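AT-less polyketide synthase (Streptomyces platensis subsp. rosaceus, PDB 4QYR) supplies a ketosynthase domain for isomigrastatin assembly, probably extending the polyketide chain by condensing acyl units. Local coordinates at residues G507-S512 with R563-T568; E548-P553 with G574-W579; A257-V262 with A590-A595; V9-A14 with A241-K246. One frame throughout, in Å; residues are numbered along the deposited sequence.

Interaction 1 of 4, residues G507-S512 with R563-T568; sequences GFVVGS and RLDRVT
Val509 and Leu564 meet with their side chains at a slant to each other, and this pair forms the apolar centre of the contact. Val509 reaches out from strand 504-510 with both methyls. Its CG1 is anti to the backbone N (chi1 177°), and CG2 is the methyl beside that N. Val509 CG1 meets the branch tip of the leucine, 3.6 Å from Leu564 CD1. Val509 CG2 rests lower on the same side chain, 3.6 Å from Leu564 CB, and also touches the first turn of the helix, 3.7 Å from Asp565 N. The carboxylate of Asp565 flanks this methyl, with OD2 4.0 Å from Val509 CG2. Its other oxygen, OD1, is hydrogen-bonded to His533. One turn further along the helix, Thr568 CG2 faces the strand backbone, against Gly507 C and 3.5 Å from Phe508 N. Thr568 OG1 borders Val509 CG2. The Phe508 ring leaves on the other side of the strand. The axes of the short strand and helix segments run nearly antiparallel (162°). Strand 504-510 falls in the RhiE-like linker family and is the middle of a three-stranded antiparallel sheet. Helix 564-572 lies on one face of it, where Leu564 and Thr568 also touch Ala454 of strand 453-459. Helix 513-524 packs on the opposite face, against Phe508 and Val510.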
loop_
_atom_site.group_PDB
_atom_site.type_symbol
_atom_site.label_atom_id
_atom_site.label_comp_id
_atom_site.label_asym_id
_atom_site.label_seq_id
_atom_site.Cartn_x
_atom_site.Cartn_y
_atom_site.Cartn_z
ATOM N N GLY A 507 21.840 22.486 -29.283
ATOM C CA GLY A 507 20.734 22.714 -30.197
ATOM C C GLY A 507 21.179 23.028 -31.618
ATOM O O GLY A 507 22.248 23.615 -31.823
ATOM N N PHE A 508 20.360 22.646 -32.600
ATOM C CA PHE A 508 20.613 22.983 -33.998
ATOM C C PHE A 508 19.370 22.767 -34.841
ATOM O O PHE A 508 18.368 22.317 -34.324
ATOM C CB PHE A 508 21.795 22.184 -34.559
ATOM C CG PHE A 508 21.631 20.695 -34.500
ATOM C CD1 PHE A 508 21.380 19.972 -35.650
ATOM C CD2 PHE A 508 21.791 20.010 -33.311
ATOM C CE1 PHE A 508 21.255 18.593 -35.605
ATOM C CE2 PHE A 508 21.669 18.632 -33.259
ATOM C CZ PHE A 508 21.399 17.922 -34.402
ATOM N N VAL A 509 19.426 23.112 -36.128
ATOM C CA VAL A 509 18.255 23.034 -37.012
ATOM C C VAL A 509 18.531 22.247 -38.295
ATOM O O VAL A 509 19.495 22.517 -39.013
ATOM C CB VAL A 509 17.733 24.442 -37.396
ATOM C CG1 VAL A 509 16.576 24.333 -38.367
ATOM C CG2 VAL A 509 17.296 25.198 -36.160
ATOM N N VAL A 510 17.671 21.270 -38.572
ATOM C CA VAL A 510 17.833 20.401 -39.732
ATOM C C VAL A 510 16.641 20.477 -40.676
ATOM O O VAL A 510 15.564 20.963 -40.307
ATOM C CB VAL A 510 18.004 18.933 -39.321
ATOM C CG1 VAL A 510 19.195 18.767 -38.395
ATOM C CG2 VAL A 510 16.726 18.427 -38.680
ATOM N N GLY A 511 16.842 19.977 -41.892
ATOM C CA GLY A 511 15.767 19.827 -42.854
ATOM C C GLY A 511 15.572 18.373 -43.234
ATOM O O GLY A 511 14.555 18.008 -43.809
ATOM N N SER A 512 16.565 17.550 -42.913
ATOM C CA SER A 512 16.554 16.126 -43.220
ATOM C C SER A 512 17.208 15.398 -42.080
ATOM O O SER A 512 17.567 16.022 -41.087
ATOM C CB SER A 512 17.305 15.823 -44.503
ATOM O OG SER A 512 18.701 15.868 -44.258
ATOM N N ARG A 563 13.038 32.200 -37.819
ATOM C CA ARG A 563 14.451 32.052 -37.497
ATOM C C ARG A 563 14.652 31.022 -36.383
ATOM O O ARG A 563 15.044 31.361 -35.265
ATOM C CB ARG A 563 15.044 33.397 -37.094
ATOM C CG ARG A 563 14.818 34.491 -38.133
ATOM C CD ARG A 563 15.688 35.703 -37.860
ATOM N NE ARG A 563 16.054 35.778 -36.452
ATOM C CZ ARG A 563 15.473 36.582 -35.570
ATOM N NH1 ARG A 563 15.868 36.576 -34.301
ATOM N NH2 ARG A 563 14.494 37.388 -35.960
ATOM N N LEU A 564 14.362 29.765 -36.716
ATOM C CA LEU A 564 14.510 28.616 -35.824
ATOM C C LEU A 564 15.818 28.569 -35.055
ATOM O O LEU A 564 15.839 28.277 -33.855
ATOM C CB LEU A 564 14.399 27.330 -36.631
ATOM C CG LEU A 564 13.104 26.552 -36.544
ATOM C CD1 LEU A 564 13.234 25.308 -37.396
ATOM C CD2 LEU A 564 12.830 26.206 -35.097
ATOM N N ASP A 565 16.909 28.825 -35.771
ATOM C CA ASP A 565 18.253 28.652 -35.244
ATOM C C ASP A 565 18.473 29.584 -34.063
ATOM O O ASP A 565 19.067 29.206 -33.052
ATOM C CB ASP A 565 19.282 28.897 -36.353
ATOM C CG ASP A 565 20.654 28.334 -36.020
ATOM O OD1 ASP A 565 21.577 29.125 -35.706
ATOM O OD2 ASP A 565 20.795 27.088 -36.050
ATOM N N ARG A 566 17.960 30.799 -34.190
ATOM C CA ARG A 566 18.089 31.783 -33.133
ATOM C C ARG A 566 17.327 31.310 -31.890
ATOM O O ARG A 566 17.827 31.413 -30.773
ATOM C CB ARG A 566 17.591 33.148 -33.619
ATOM C CG ARG A 566 17.876 34.307 -32.677
ATOM C CD ARG A 566 19.291 34.278 -32.131
ATOM N NE ARG A 566 19.483 35.352 -31.160
ATOM C CZ ARG A 566 20.483 35.411 -30.284
ATOM N NH1 ARG A 566 20.566 36.433 -29.438
ATOM N NH2 ARG A 566 21.399 34.452 -30.253
ATOM N N VAL A 567 16.126 30.778 -32.089
ATOM C CA VAL A 567 15.378 30.189 -30.983
ATOM C C VAL A 567 16.246 29.159 -30.293
ATOM O O VAL A 567 16.502 29.257 -29.093
ATOM C CB VAL A 567 14.080 29.510 -31.445
ATOM C CG1 VAL A 567 13.455 28.738 -30.293
ATOM C CG2 VAL A 567 13.113 30.541 -32.025
ATOM N N THR A 568 16.704 28.186 -31.080
ATOM C CA THR A 568 17.626 27.139 -30.629
ATOM C C THR A 568 18.798 27.674 -29.791
ATOM O O THR A 568 19.061 27.171 -28.697
ATOM C CB THR A 568 18.174 26.337 -31.852
ATOM O OG1 THR A 568 17.362 25.173 -32.074
ATOM C CG2 THR A 568 19.618 25.916 -31.651
#

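Interaction 2 of 4, residues E548-P553 with G574-W579; sequences EAEQAP and GAPVDW
Ala549 to Ala552 and Ala575 to Asp578 are two extended loop segments paired at the surface, running roughly antiparallel. The second emerges from a Schellman motif, in which Gly574 ends helix 564-572. One backbone bond and one side-chain bond join them. Ala552 N donates to Pro576 O at 3.1 Å, almost straight at the hydrogen (166°). The second bond uses the Gln551 side chain. Its CG is anti to the backbone N (chi1 171°) and the chain beyond stays extended. Gln551 OE1 accepts Asp578 N at 3.2 Å, a more bent bond with the donor tilted from the amide plane. Gln551 and Asp578 cross nearly at a right angle, amide and carboxylate planes 86° apart. The end of Glu550 passes the CB-CG rim of Pro576, with Glu550 OE2 3.6 Å from Pro576 CG. Ala552 CB sits over a face of the ring, 3.9 Å from Pro576 CD. Val577 turns away from the pairing and sets CG1 over the face of the Trp579 ring. The paired loops close off a helical hairpin. Helix 553-561 starts from one arm and touches Ala575 and Val577 through Val555, while helix 564-572 leads into the other and meets the same two residues through Leu570 and Trp571.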
loop_
_atom_site.group_PDB
_atom_site.type_symbol
_atom_site.label_atom_id
_atom_site.label_comp_id
_atom_site.label_asym_id
_atom_site.label_seq_id
_atom_site.Cartn_x
_atom_site.Cartn_y
_atom_site.Cartn_z
ATOM N N GLU A 548 3.657 25.467 -16.229
ATOM C CA GLU A 548 3.058 26.612 -16.892
ATOM C C GLU A 548 3.719 26.852 -18.237
ATOM O O GLU A 548 4.887 26.526 -18.428
ATOM C CB GLU A 548 3.185 27.868 -16.036
ATOM C CG GLU A 548 2.943 27.654 -14.555
ATOM C CD GLU A 548 3.317 28.882 -13.735
ATOM O OE1 GLU A 548 4.464 29.376 -13.875
ATOM O OE2 GLU A 548 2.456 29.366 -12.966
ATOM N N ALA A 549 2.970 27.431 -19.166
ATOM C CA ALA A 549 3.507 27.730 -20.482
ATOM C C ALA A 549 4.016 29.164 -20.538
ATOM O O ALA A 549 3.238 30.101 -20.706
ATOM C CB ALA A 549 2.455 27.497 -21.540
ATOM N N GLU A 550 5.321 29.339 -20.379
ATOM C CA GLU A 550 5.913 30.661 -20.532
ATOM C C GLU A 550 6.851 30.692 -21.736
ATOM O O GLU A 550 7.431 29.673 -22.122
ATOM C CB GLU A 550 6.658 31.075 -19.268
ATOM C CG GLU A 550 7.989 30.376 -19.095
ATOM C CD GLU A 550 8.813 30.980 -17.980
ATOM O OE1 GLU A 550 8.500 32.116 -17.562
ATOM O OE2 GLU A 550 9.778 30.326 -17.530
ATOM N N GLN A 551 6.994 31.864 -22.338
ATOM C CA GLN A 551 7.850 31.982 -23.503
ATOM C C GLN A 551 8.461 33.378 -23.610
ATOM O O GLN A 551 7.753 34.390 -23.706
ATOM C CB GLN A 551 7.075 31.628 -24.774
ATOM C CG GLN A 551 7.841 31.924 -26.066
ATOM C CD GLN A 551 7.265 31.206 -27.278
ATOM O OE1 GLN A 551 6.953 30.012 -27.223
ATOM N NE2 GLN A 551 7.104 31.939 -28.376
ATOM N N ALA A 552 9.789 33.406 -23.586
ATOM C CA ALA A 552 10.557 34.645 -23.592
ATOM C C ALA A 552 10.180 35.548 -24.768
ATOM O O ALA A 552 9.942 35.064 -25.877
ATOM C CB ALA A 552 12.053 34.328 -23.615
ATOM N N PRO A 553 10.127 36.869 -24.524
ATOM C CA PRO A 553 9.605 37.814 -25.512
ATOM C C PRO A 553 10.355 37.741 -26.829
ATOM O O PRO A 553 9.731 37.864 -27.887
ATOM C CB PRO A 553 9.810 39.172 -24.836
ATOM C CG PRO A 553 10.895 38.936 -23.829
ATOM C CD PRO A 553 10.647 37.562 -23.332
ATOM N N GLY A 574 19.313 29.591 -21.916
ATOM C CA GLY A 574 18.264 29.548 -20.912
ATOM C C GLY A 574 16.940 30.209 -21.244
ATOM O O GLY A 574 16.128 30.439 -20.346
ATOM N N ALA A 575 16.705 30.509 -22.518
ATOM C CA ALA A 575 15.460 31.164 -22.904
ATOM C C ALA A 575 14.307 30.175 -22.852
ATOM O O ALA A 575 14.376 29.118 -23.470
ATOM C CB ALA A 575 15.578 31.771 -24.289
ATOM N N PRO A 576 13.248 30.504 -22.096
ATOM C CA PRO A 576 12.101 29.590 -22.018
ATOM C C PRO A 576 11.337 29.517 -23.337
ATOM O O PRO A 576 11.045 30.545 -23.946
ATOM C CB PRO A 576 11.234 30.203 -20.910
ATOM C CG PRO A 576 12.180 31.030 -20.107
ATOM C CD PRO A 576 13.153 31.586 -21.104
ATOM N N VAL A 577 11.030 28.298 -23.764
ATOM C CA VAL A 577 10.342 28.057 -25.020
ATOM C C VAL A 577 9.065 27.244 -24.774
ATOM O O VAL A 577 9.008 26.416 -23.858
ATOM C CB VAL A 577 11.264 27.320 -26.020
ATOM C CG1 VAL A 577 10.587 27.150 -27.359
ATOM C CG2 VAL A 577 12.576 28.075 -26.197
ATOM N N ASP A 578 8.039 27.499 -25.576
ATOM C CA ASP A 578 6.769 26.800 -25.450
ATOM C C ASP A 578 6.599 25.863 -26.634
ATOM O O ASP A 578 5.814 26.130 -27.541
ATOM C CB ASP A 578 5.616 27.806 -25.375
ATOM C CG ASP A 578 4.271 27.156 -25.085
ATOM O OD1 ASP A 578 4.082 25.944 -25.348
ATOM O OD2 ASP A 578 3.384 27.884 -24.598
ATOM N N TRP A 579 7.327 24.759 -26.620
ATOM C CA TRP A 579 7.393 23.906 -27.787
ATOM C C TRP A 579 6.056 23.348 -28.257
ATOM O O TRP A 579 5.885 23.137 -29.448
ATOM C CB TRP A 579 8.360 22.759 -27.533
ATOM C CG TRP A 579 9.683 23.204 -27.019
ATOM C CD1 TRP A 579 10.072 23.289 -25.719
ATOM C CD2 TRP A 579 10.798 23.644 -27.801
ATOM N NE1 TRP A 579 11.366 23.746 -25.639
ATOM C CE2 TRP A 579 11.834 23.968 -26.905
ATOM C CE3 TRP A 579 11.022 23.792 -29.176
ATOM C CZ2 TRP A 579 13.075 24.432 -27.339
ATOM C CZ3 TRP A 579 12.252 24.251 -29.603
ATOM C CH2 TRP A 579 13.264 24.561 -28.690
#

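Interaction 3 of 4, residues A257-V262 with A590-A595; sequences AIWGVV and AVRLPA
Arg592 turns its side chain toward Trp259 by placing CG anti to the carbonyl carbon (chi1 -52°), and the chain then runs extended from CG to NE. Arg592 was modelled in two conformers, so the stack described is that of one of them and is less certain. Trp259 likewise has CG anti to its own carbonyl carbon; the indole then lies over the guanidinium. The two flat groups stack with their planes only 9° apart. Arg592 CZ sits over the five-membered ring of Trp259, 3.7 Å from its centroid, in a cation-pi contact. Arg592 NH2 lies over the pyrrole side, 3.4 Å from Trp259 CD1. Arg592 NH1 reaches over the fused bond and the benzene side, 3.7 Å from Trp259 CE2. The edge of the guanidinium is used as well. Arg592 NH2 donates to Ala257 O at 3.1 Å, nearly straight at the hydrogen (167°), with the oxygen close to the guanidinium plane. The nitrogen itself stands well above the plane of that carbonyl. Ala257 CB completes the cradle, 3.7 Å from Arg592 NE. Trp259 NE1 is hydrogen-bonded to Asn105, and the ring touches Leu367 and Leu368 of helix 358-372. Arg371 of that helix brings a like charge close to Arg592 NH1. Beyond the arginine, Leu593 packs on helix 488-497 and Pro594 on helix 462-478. Arg592 therefore ties the late part of the chain back to the thiolase-fold ketosynthase core. Such a return is consistent with the linker of modular polyketide synthases, whose LPxYPF-type sequence runs back over the ketosynthase.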
loop_
_atom_site.group_PDB
_atom_site.type_symbol
_atom_site.label_atom_id
_atom_site.label_comp_id
_atom_site.label_asym_id
_atom_site.label_seq_id
_atom_site.Cartn_x
_atom_site.Cartn_y
_atom_site.Cartn_z
ATOM N N ALA A 257 3.002 6.729 -27.746
ATOM C CA ALA A 257 3.404 5.434 -28.293
ATOM C C ALA A 257 3.001 4.288 -27.357
ATOM O O ALA A 257 3.693 3.985 -26.387
ATOM C CB ALA A 257 4.883 5.412 -28.535
ATOM N N ILE A 258 1.881 3.645 -27.664
ATOM C CA ILE A 258 1.269 2.690 -26.749
ATOM C C ILE A 258 1.897 1.298 -26.795
ATOM O O ILE A 258 2.083 0.712 -27.867
ATOM C CB ILE A 258 -0.235 2.591 -27.033
ATOM C CG1 ILE A 258 -0.861 3.981 -26.894
ATOM C CG2 ILE A 258 -0.877 1.611 -26.108
ATOM C CD1 ILE A 258 -2.301 4.054 -27.251
ATOM N N TRP A 259 2.237 0.783 -25.617
ATOM C CA TRP A 259 2.809 -0.543 -25.500
ATOM C C TRP A 259 1.716 -1.590 -25.496
ATOM O O TRP A 259 1.876 -2.688 -26.043
ATOM C CB TRP A 259 3.612 -0.671 -24.224
ATOM C CG TRP A 259 4.936 -0.051 -24.268
ATOM C CD1 TRP A 259 5.227 1.266 -24.116
ATOM C CD2 TRP A 259 6.181 -0.721 -24.430
ATOM N NE1 TRP A 259 6.582 1.465 -24.197
ATOM C CE2 TRP A 259 7.191 0.258 -24.389
ATOM C CE3 TRP A 259 6.539 -2.054 -24.617
ATOM C CZ2 TRP A 259 8.530 -0.048 -24.531
ATOM C CZ3 TRP A 259 7.876 -2.362 -24.766
ATOM C CH2 TRP A 259 8.857 -1.363 -24.717
ATOM N N GLY A 260 0.607 -1.243 -24.855
ATOM C CA GLY A 260 -0.507 -2.148 -24.693
ATOM C C GLY A 260 -1.639 -1.500 -23.928
ATOM O O GLY A 260 -1.514 -0.401 -23.389
ATOM N N VAL A 261 -2.758 -2.197 -23.878
ATOM C CA VAL A 261 -3.920 -1.726 -23.168
ATOM C C VAL A 261 -4.236 -2.697 -22.040
ATOM O O VAL A 261 -4.137 -3.910 -22.225
ATOM C CB VAL A 261 -5.119 -1.610 -24.113
ATOM C CG1 VAL A 261 -6.380 -1.244 -23.360
ATOM C CG2 VAL A 261 -4.828 -0.597 -25.184
ATOM N N VAL A 262 -4.596 -2.172 -20.870
ATOM C CA VAL A 262 -5.101 -3.014 -19.794
ATOM C C VAL A 262 -6.612 -3.144 -19.872
ATOM O O VAL A 262 -7.330 -2.189 -19.565
ATOM C CB VAL A 262 -4.739 -2.448 -18.447
ATOM C CG1 VAL A 262 -5.232 -3.381 -17.341
ATOM C CG2 VAL A 262 -3.252 -2.216 -18.387
ATOM N N ALA A 590 4.636 10.673 -30.444
ATOM C CA ALA A 590 5.851 10.440 -29.667
ATOM C C ALA A 590 6.670 9.265 -30.208
ATOM O O ALA A 590 6.137 8.393 -30.917
ATOM C CB ALA A 590 5.497 10.210 -28.216
ATOM N N VAL A 591 7.957 9.247 -29.847
ATOM C CA VAL A 591 8.950 8.320 -30.402
ATOM C C VAL A 591 9.901 7.754 -29.346
ATOM O O VAL A 591 10.435 8.493 -28.522
ATOM C CB VAL A 591 9.796 9.017 -31.479
ATOM C CG1 VAL A 591 10.950 8.137 -31.906
ATOM C CG2 VAL A 591 8.933 9.398 -32.667
ATOM N N ARG A 592 10.143 6.451 -29.387
ATOM C CA ARG A 592 10.975 5.821 -28.371
ATOM C C ARG A 592 12.459 5.959 -28.705
ATOM O O ARG A 592 12.965 5.305 -29.610
ATOM C CB ARG A 592 10.578 4.355 -28.222
ATOM C CG ARG A 592 9.085 4.186 -27.986
ATOM C CD ARG A 592 8.625 2.747 -28.116
ATOM N NE ARG A 592 7.205 2.630 -27.810
ATOM C CZ ARG A 592 6.530 1.491 -27.807
ATOM N NH1 ARG A 592 7.140 0.354 -28.095
ATOM N NH2 ARG A 592 5.242 1.489 -27.508
ATOM N N LEU A 593 13.141 6.828 -27.959
ATOM C CA LEU A 593 14.565 7.123 -28.164
ATOM C C LEU A 593 15.350 6.578 -26.972
ATOM O O LEU A 593 14.736 6.104 -26.012
ATOM C CB LEU A 593 14.774 8.635 -28.324
ATOM C CG LEU A 593 13.875 9.290 -29.368
ATOM C CD1 LEU A 593 13.920 10.793 -29.241
ATOM C CD2 LEU A 593 14.281 8.843 -30.745
ATOM N N PRO A 594 16.699 6.633 -27.004
ATOM C CA PRO A 594 17.372 6.091 -25.819
ATOM C C PRO A 594 17.225 7.017 -24.614
ATOM O O PRO A 594 17.061 8.233 -24.805
ATOM C CB PRO A 594 18.837 5.986 -26.252
ATOM C CG PRO A 594 18.836 6.168 -27.730
ATOM C CD PRO A 594 17.675 7.055 -28.019
ATOM N N ALA A 595 17.268 6.454 -23.406
ATOM C CA ALA A 595 17.126 7.262 -22.200
ATOM C C ALA A 595 18.466 7.886 -21.757
ATOM O O ALA A 595 19.527 7.612 -22.344
ATOM C CB ALA A 595 16.543 6.437 -21.084
#

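Interaction 4 of 4, residues V9-A14 with A241-K246; sequences VAIVGA and AAVLLK
Ala10 and Lys246 are joined edge to edge through their flat peptide groups. Across the strand pair, Ile11, Ala14, Val243 and Leu245 stand on one face and Ala10, Leu244 and Lys246 on the other. The strands are antiparallel neighbours in the mixed sheet of the N-terminal half of the thiolase fold, in strand order 3-2-4-5-1. Ala10 and Lys246 form a hydrogen-bonded pair, Lys246 N to Ala10 O at 3.0 Å. Ile11 and Leu245 follow as a non-hydrogen-bonded pair. Their side chains lie side by side and point the same way, Ile11 CG1 3.6 Å from Leu245 CD2. Helix 175-189 packs on Leu245, and helix 358-372 on Ile11 and Val243. Val12 then adds one residue to its strand, as in a classic beta bulge. Val12 N donates to Leu244 O at 2.8 Å, while Gly13 O accepts Leu244 N at 2.8 Å. Two residues thus face Leu244. The methyl Val12 CG2 slants across the leucine side chain, 3.5 Å from Leu244 CG. Lys246 stretches away beyond its CB. Its NZ forms a salt bridge with Asp254 and a hydrogen bond with Tyr108, while Lys246 CB stays 4.0 Å from Val12 CG1.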
loop_
_atom_site.group_PDB
_atom_site.type_symbol
_atom_site.label_atom_id
_atom_site.label_comp_id
_atom_site.label_asym_id
_atom_site.label_seq_id
_atom_site.Cartn_x
_atom_site.Cartn_y
_atom_site.Cartn_z
ATOM N N VAL A 9 -7.020 1.514 -19.979
ATOM C CA VAL A 9 -5.821 2.247 -19.644
ATOM C C VAL A 9 -4.650 1.821 -20.513
ATOM O O VAL A 9 -4.254 0.655 -20.533
ATOM C CB VAL A 9 -5.453 2.059 -18.169
ATOM C CG1 VAL A 9 -4.177 2.783 -17.869
ATOM C CG2 VAL A 9 -6.552 2.581 -17.309
ATOM N N ALA A 10 -4.105 2.784 -21.239
ATOM C CA ALA A 10 -2.933 2.552 -22.051
ATOM C C ALA A 10 -1.654 2.476 -21.218
ATOM O O ALA A 10 -1.477 3.217 -20.254
ATOM C CB ALA A 10 -2.812 3.644 -23.083
ATOM N N ILE A 11 -0.757 1.573 -21.591
ATOM C CA ILE A 11 0.617 1.660 -21.113
ATOM C C ILE A 11 1.418 2.426 -22.149
ATOM O O ILE A 11 1.626 1.937 -23.269
ATOM C CB ILE A 11 1.242 0.276 -20.880
ATOM C CG1 ILE A 11 0.367 -0.523 -19.918
ATOM C CG2 ILE A 11 2.688 0.407 -20.384
ATOM C CD1 ILE A 11 0.903 -1.864 -19.579
ATOM N N VAL A 12 1.866 3.620 -21.776
ATOM C CA VAL A 12 2.446 4.553 -22.737
ATOM C C VAL A 12 3.945 4.731 -22.638
ATOM O O VAL A 12 4.518 5.512 -23.400
ATOM C CB VAL A 12 1.847 5.955 -22.589
ATOM C CG1 VAL A 12 0.352 5.942 -22.831
ATOM C CG2 VAL A 12 2.180 6.494 -21.214
ATOM N N GLY A 13 4.578 4.056 -21.690
ATOM C CA GLY A 13 6.021 4.156 -21.561
ATOM C C GLY A 13 6.504 3.073 -20.644
ATOM O O GLY A 13 5.772 2.650 -19.737
ATOM N N ALA A 14 7.726 2.610 -20.858
ATOM C CA ALA A 14 8.195 1.489 -20.060
ATOM C C ALA A 14 9.697 1.410 -19.947
ATOM O O ALA A 14 10.428 1.850 -20.843
ATOM C CB ALA A 14 7.659 0.203 -20.630
ATOM N N ALA A 241 11.466 -2.293 -12.579
ATOM C CA ALA A 241 10.634 -1.945 -13.728
ATOM C C ALA A 241 9.674 -0.839 -13.377
ATOM O O ALA A 241 9.283 -0.703 -12.222
ATOM C CB ALA A 241 9.860 -3.163 -14.208
ATOM N N ALA A 242 9.290 -0.060 -14.381
ATOM C CA ALA A 242 8.211 0.920 -14.244
ATOM C C ALA A 242 7.454 1.060 -15.558
ATOM O O ALA A 242 8.006 0.871 -16.650
ATOM C CB ALA A 242 8.747 2.255 -13.816
ATOM N N VAL A 243 6.179 1.383 -15.449
ATOM C CA VAL A 243 5.383 1.684 -16.626
ATOM C C VAL A 243 4.592 2.956 -16.391
ATOM O O VAL A 243 4.118 3.244 -15.280
ATOM C CB VAL A 243 4.408 0.553 -16.968
ATOM C CG1 VAL A 243 5.158 -0.712 -17.272
ATOM C CG2 VAL A 243 3.426 0.339 -15.820
ATOM N N LEU A 244 4.469 3.727 -17.451
ATOM C CA LEU A 244 3.684 4.930 -17.420
ATOM C C LEU A 244 2.237 4.648 -17.940
ATOM O O LEU A 244 2.053 4.049 -18.997
ATOM C CB LEU A 244 4.414 5.990 -18.237
ATOM C CG LEU A 244 3.809 7.379 -18.191
ATOM C CD1 LEU A 244 3.810 7.939 -16.779
ATOM C CD2 LEU A 244 4.572 8.272 -19.130
ATOM N N LEU A 245 1.215 5.068 -17.201
ATOM C CA LEU A 245 -0.172 4.734 -17.554
ATOM C C LEU A 245 -1.045 5.964 -17.830
ATOM O O LEU A 245 -0.897 7.020 -17.197
ATOM C CB LEU A 245 -0.807 3.886 -16.441
ATOM C CG LEU A 245 0.006 2.621 -16.158
ATOM C CD1 LEU A 245 -0.160 2.194 -14.726
ATOM C CD2 LEU A 245 -0.446 1.517 -17.092
ATOM N N LYS A 246 -1.989 5.801 -18.749
ATOM C CA LYS A 246 -2.816 6.912 -19.214
ATOM C C LYS A 246 -4.077 6.344 -19.857
ATOM O O LYS A 246 -4.025 5.282 -20.474
ATOM C CB LYS A 246 -2.004 7.775 -20.187
ATOM C CG LYS A 246 -2.727 8.890 -20.888
ATOM C CD LYS A 246 -1.717 9.822 -21.550
ATOM C CE LYS A 246 -2.396 10.964 -22.291
ATOM N NZ LYS A 246 -1.502 12.158 -22.437
#

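Interaction 4 is the buried core contact, and strand backbones and aliphatic side chains make it. Interaction 3 lies beside it, centres about 8 Å apart, but is a surface contact carried by one arginine on a tryptophan. The two hold the same sheet: strands 9-17 and 260-269 are neighbours, with a probable hydrogen bond from Trp259 N to Ile11 O. Interactions 1 and 2 belong to the outlying linker region; interaction 1 uses helix 564-572 and interaction 2 the loop that follows it. Interaction 1 is partly buried and apolar. Interaction 2 is a polar pairing of surface loops. They touch where Val567 packs on Val577. Interaction 3 spans the two regions along the chain, bringing the chain after the helical hairpin back to the core.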